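PDB 3HTU: vacuolar protein-sorting-associated protein 25 from Homo sapiens, which serves, here as its C-terminal winged-helix domain, as a subunit of ESCRT-II, which is required for multivesicular body formation and endosomal cargo sorting. Local coordinates for residues 31-36 and 74-79; 51-56 and 65-70. One frame throughout, in Å; residues are numbered along the deposited sequence.

After helix 7-19 and the short strand 27-28, the chain enters helix 30-35, the first partner of interaction 1. Helix 49-61 follows; the chain then reverses, and strand 65-68 comes back against residues 51-56 in interaction 2, closing a short loop that holds the end of this helix. A turn then leads into strand 75-78, where interaction 1 closes the larger loop from residues 31-36, with interaction 2 lying wholly within it. The two contacts meet in the hairpin: Gly75 O lies 2.6 Å from Ile68 N, and Lys77 pairs with Glu66. Together they tie helices 30-35 and 49-61 to adjacent strands of one antiparallel sheet.

Interaction 1 of 2, residues 31-36 and 74-79; sequences YELTNG and RGVKFF
Leu33 reaches from helix 30-35 toward strand 75-78 and meets Val76 and Phe78 with a single methyl, and the contact is entirely apolar. Leu33 CD1 lies 3.7 Å from Val76 CG1, the two side chains crossing at about a right angle. The same methyl approaches the Phe78 ring at its edge, in the ring plane, 3.9 Å from Phe78 CZ. Leu33 and Phe78 come from opposite directions. On the strand, Val76 divides its branches: CG1, placed between its own backbone N and carbonyl carbon (chi1 61°), takes the leucine, whereas CG2 stands 4.2 Å above one face of the Phe78 ring, toward its rim.

No hydrogen bond joins the segments, but polar bonds secure the end of the helix behind Leu33. Tyr31 O accepts from three N-H groups: Thr34 N, Asn35 N at 2.7 Å, and Asn35 ND2 at 3.3 Å. The last bond is fairly straight (162° at the hydrogen) and lies on a lone pair in the carbonyl plane. Asn35 CB also rests over one face of the Tyr31 ring.

Trp17 touches Leu33, and Ile14, Tyr15 and Val18 pack on Phe78, all from helix 7-19, while Leu56 of helix 49-61 joins both strand residues. This convergence of three helices on a small antiparallel sheet forms the hydrophobic core of a winged-helix domain.

Interaction 2 of 2, residues 51-56 and 65-70; sequences TLLRAL and AEIITV
Ile67, Leu56 and Leu53 join helix 49-61 to the first strand of the wing hairpin that follows it in this winged-helix domain. The short helical and strand segments run at 138° to each other, with their axes 9.9 Å apart at the closest, and Ile67 spans much of that gap by pointing at the helix. Its two branches serve different leucines. CG1, anti to the carbonyl carbon (chi1 -56°), carries the terminal methyl toward Leu56, where Ile67 CD1 lies 3.7 Å from Leu56 CB. The isoleucine thus packs against the root of this leucine and its backbone. Leu56 also packs on Leu30, linking the strand contact to helix 30-35.

Gln60 OE1, from the last turn of the same helix, hydrogen-bonds Ile67 N and adds a polar tie beside the apolar one. Leu53 also touches Arg74, so it reaches the far end of the hairpin turn. The shorter branch of Ile67 meets Leu53 one helical turn before Leu56, the two side chains crossing obliquely, with Leu53 CD2 3.9 Å from Ile67 CG2.

Interaction 1 of 2, residues 31-36 and 74-79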
# COMPACT_ATOMS: atom_id res chain seq x y z
N TYR A 31 -2.44 3.00 -1.26
CA TYR A 31 -2.72 3.07 -2.71
C TYR A 31 -1.78 2.20 -3.53
O TYR A 31 -2.23 1.42 -4.36
CB TYR A 31 -2.68 4.50 -3.22
CG TYR A 31 -2.97 4.66 -4.71
CD1 TYR A 31 -4.27 4.67 -5.19
CD2 TYR A 31 -1.93 4.81 -5.62
CE1 TYR A 31 -4.54 4.84 -6.57
CE2 TYR A 31 -2.17 4.95 -6.99
CZ TYR A 31 -3.48 4.97 -7.45
OH TYR A 31 -3.70 5.13 -8.81
N GLU A 32 -0.47 2.32 -3.30
CA GLU A 32 0.49 1.62 -4.16
C GLU A 32 0.46 0.11 -4.02
O GLU A 32 0.86 -0.60 -4.95
CB GLU A 32 1.92 2.15 -3.99
CG GLU A 32 2.66 1.59 -2.77
CD GLU A 32 4.03 2.18 -2.67
OE1 GLU A 32 4.30 2.84 -1.66
OE2 GLU A 32 4.80 2.03 -3.62
N LEU A 33 -0.01 -0.39 -2.88
CA LEU A 33 -0.20 -1.83 -2.71
C LEU A 33 -1.27 -2.39 -3.64
O LEU A 33 -1.15 -3.52 -4.09
CB LEU A 33 -0.55 -2.21 -1.25
CG LEU A 33 0.62 -2.30 -0.26
CD1 LEU A 33 0.12 -2.58 1.18
CD2 LEU A 33 1.67 -3.33 -0.65
N THR A 34 -2.30 -1.60 -3.90
CA THR A 34 -3.42 -2.07 -4.72
C THR A 34 -3.47 -1.49 -6.14
O THR A 34 -4.07 -2.10 -7.04
CB THR A 34 -4.77 -1.84 -4.03
OG1 THR A 34 -4.89 -0.45 -3.64
CG2 THR A 34 -4.89 -2.76 -2.79
N ASN A 35 -2.86 -0.32 -6.35
CA ASN A 35 -2.91 0.35 -7.66
C ASN A 35 -1.54 0.74 -8.21
O ASN A 35 -1.45 1.43 -9.24
CB ASN A 35 -3.78 1.62 -7.62
CG ASN A 35 -5.15 1.40 -7.00
OD1 ASN A 35 -6.14 1.23 -7.70
ND2 ASN A 35 -5.22 1.47 -5.68
N GLY A 36 -0.47 0.30 -7.54
CA GLY A 36 0.89 0.62 -7.97
C GLY A 36 1.36 -0.21 -9.16
O GLY A 36 0.61 -1.05 -9.67
N ARG A 74 -0.55 8.39 4.53
CA ARG A 74 -1.18 7.15 4.94
C ARG A 74 -0.44 5.98 4.35
O ARG A 74 0.04 6.04 3.21
CB ARG A 74 -2.63 7.06 4.44
CG ARG A 74 -3.62 8.01 5.09
CD ARG A 74 -5.03 7.80 4.52
NE ARG A 74 -5.56 6.44 4.69
CZ ARG A 74 -6.23 6.01 5.77
NH1 ARG A 74 -6.43 6.83 6.79
NH2 ARG A 74 -6.68 4.77 5.83
N GLY A 75 -0.40 4.88 5.10
CA GLY A 75 0.23 3.69 4.59
C GLY A 75 0.54 2.69 5.66
O GLY A 75 -0.12 2.65 6.69
N VAL A 76 1.55 1.86 5.40
CA VAL A 76 1.80 0.71 6.23
C VAL A 76 3.30 0.39 6.20
O VAL A 76 3.98 0.56 5.17
CB VAL A 76 0.87 -0.49 5.82
CG1 VAL A 76 1.11 -0.91 4.37
CG2 VAL A 76 1.03 -1.68 6.76
N LYS A 77 3.84 -0.01 7.36
CA LYS A 77 5.20 -0.57 7.40
C LYS A 77 5.11 -2.03 7.73
O LYS A 77 4.41 -2.43 8.65
CB LYS A 77 6.08 0.17 8.41
CG LYS A 77 7.54 -0.35 8.51
CD LYS A 77 8.39 0.65 9.30
CE LYS A 77 9.83 0.17 9.54
NZ LYS A 77 10.59 1.17 10.38
N PHE A 78 5.86 -2.85 6.99
CA PHE A 78 5.92 -4.29 7.24
C PHE A 78 7.20 -4.63 7.99
O PHE A 78 8.22 -3.99 7.82
CB PHE A 78 5.85 -5.07 5.95
CG PHE A 78 4.56 -4.88 5.20
CD1 PHE A 78 4.45 -3.89 4.21
CD2 PHE A 78 3.44 -5.67 5.49
CE1 PHE A 78 3.24 -3.71 3.52
CE2 PHE A 78 2.23 -5.49 4.81
CZ PHE A 78 2.14 -4.51 3.83
N PHE A 79 7.09 -5.65 8.83
CA PHE A 79 8.19 -6.10 9.69
C PHE A 79 8.42 -7.58 9.43
O PHE A 79 9.44 -8.16 9.73
CB PHE A 79 7.86 -5.85 11.17
CG PHE A 79 7.55 -4.42 11.47
CD1 PHE A 79 6.22 -4.00 11.55
CD2 PHE A 79 8.57 -3.49 11.64
CE1 PHE A 79 5.90 -2.66 11.82
CE2 PHE A 79 8.26 -2.15 11.90
CZ PHE A 79 6.91 -1.74 11.97
OXT PHE A 79 7.57 -8.26 8.87

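Interaction 2 of 2, residues 51-56 and 65-70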
# COMPACT_ATOMS: atom_id res chain seq x y z
N THR A 51 -11.18 -3.57 2.48
CA THR A 51 -10.77 -4.95 2.70
C THR A 51 -9.25 -5.02 2.94
O THR A 51 -8.79 -5.82 3.74
CB THR A 51 -11.18 -5.85 1.52
OG1 THR A 51 -12.60 -5.78 1.33
CG2 THR A 51 -10.78 -7.30 1.77
N LEU A 52 -8.50 -4.17 2.23
CA LEU A 52 -7.06 -4.03 2.41
C LEU A 52 -6.72 -3.63 3.84
O LEU A 52 -5.78 -4.18 4.42
CB LEU A 52 -6.51 -2.98 1.43
CG LEU A 52 -5.04 -2.60 1.58
CD1 LEU A 52 -4.16 -3.76 1.12
CD2 LEU A 52 -4.71 -1.30 0.82
N LEU A 53 -7.44 -2.67 4.40
CA LEU A 53 -7.23 -2.30 5.79
C LEU A 53 -7.49 -3.43 6.79
O LEU A 53 -6.75 -3.56 7.77
CB LEU A 53 -8.02 -1.05 6.17
CG LEU A 53 -7.22 0.23 5.97
CD1 LEU A 53 -8.13 1.42 6.02
CD2 LEU A 53 -6.03 0.35 6.96
N ARG A 54 -8.53 -4.23 6.55
CA ARG A 54 -8.80 -5.38 7.41
C ARG A 54 -7.72 -6.48 7.26
O ARG A 54 -7.41 -7.19 8.21
CB ARG A 54 -10.20 -5.95 7.16
CG ARG A 54 -11.36 -4.93 7.24
CD ARG A 54 -11.92 -4.71 8.66
NE ARG A 54 -13.25 -4.07 8.59
CZ ARG A 54 -14.01 -3.74 9.63
NH1 ARG A 54 -13.61 -3.98 10.88
NH2 ARG A 54 -15.19 -3.17 9.42
N ALA A 55 -7.16 -6.61 6.05
CA ALA A 55 -6.04 -7.51 5.81
C ALA A 55 -4.84 -7.04 6.63
O ALA A 55 -4.19 -7.85 7.31
CB ALA A 55 -5.68 -7.55 4.34
N LEU A 56 -4.58 -5.75 6.57
CA LEU A 56 -3.45 -5.13 7.25
C LEU A 56 -3.59 -5.15 8.77
O LEU A 56 -2.60 -5.25 9.49
CB LEU A 56 -3.28 -3.69 6.77
CG LEU A 56 -2.29 -3.35 5.64
CD1 LEU A 56 -1.79 -4.53 4.84
CD2 LEU A 56 -2.82 -2.31 4.75
N ALA A 65 3.06 -5.88 10.76
CA ALA A 65 2.74 -4.62 10.10
C ALA A 65 2.34 -3.58 11.13
O ALA A 65 1.82 -3.92 12.18
CB ALA A 65 1.58 -4.81 9.10
N GLU A 66 2.64 -2.32 10.83
CA GLU A 66 2.09 -1.22 11.59
C GLU A 66 1.47 -0.24 10.60
O GLU A 66 2.13 0.25 9.69
CB GLU A 66 3.16 -0.52 12.43
CG GLU A 66 2.57 0.52 13.38
CD GLU A 66 3.62 1.18 14.27
OE1 GLU A 66 4.64 0.53 14.62
OE2 GLU A 66 3.43 2.37 14.62
N ILE A 67 0.20 0.07 10.81
CA ILE A 67 -0.52 0.95 9.89
C ILE A 67 -0.28 2.41 10.26
O ILE A 67 -0.26 2.76 11.44
CB ILE A 67 -2.03 0.57 9.81
CG1 ILE A 67 -2.16 -0.91 9.41
CG2 ILE A 67 -2.79 1.49 8.82
CD1 ILE A 67 -3.49 -1.58 9.82
N ILE A 68 -0.05 3.25 9.24
CA ILE A 68 0.02 4.71 9.42
C ILE A 68 -1.24 5.36 8.84
O ILE A 68 -1.52 5.27 7.63
CB ILE A 68 1.32 5.35 8.84
CG1 ILE A 68 2.56 4.69 9.45
CG2 ILE A 68 1.41 6.81 9.18
CD1 ILE A 68 3.21 3.62 8.60
N THR A 69 -1.98 6.03 9.72
CA THR A 69 -3.29 6.55 9.37
C THR A 69 -3.35 8.06 9.24
O THR A 69 -4.41 8.60 8.88
CB THR A 69 -4.39 6.06 10.32
OG1 THR A 69 -4.11 6.51 11.64
CG2 THR A 69 -4.45 4.55 10.30
N VAL A 70 -2.24 8.76 9.47
CA VAL A 70 -2.26 10.21 9.34
C VAL A 70 -2.50 10.61 7.88
O VAL A 70 -1.93 10.01 6.95
CB VAL A 70 -1.03 10.93 9.96
CG1 VAL A 70 -1.04 10.81 11.50
CG2 VAL A 70 0.27 10.42 9.40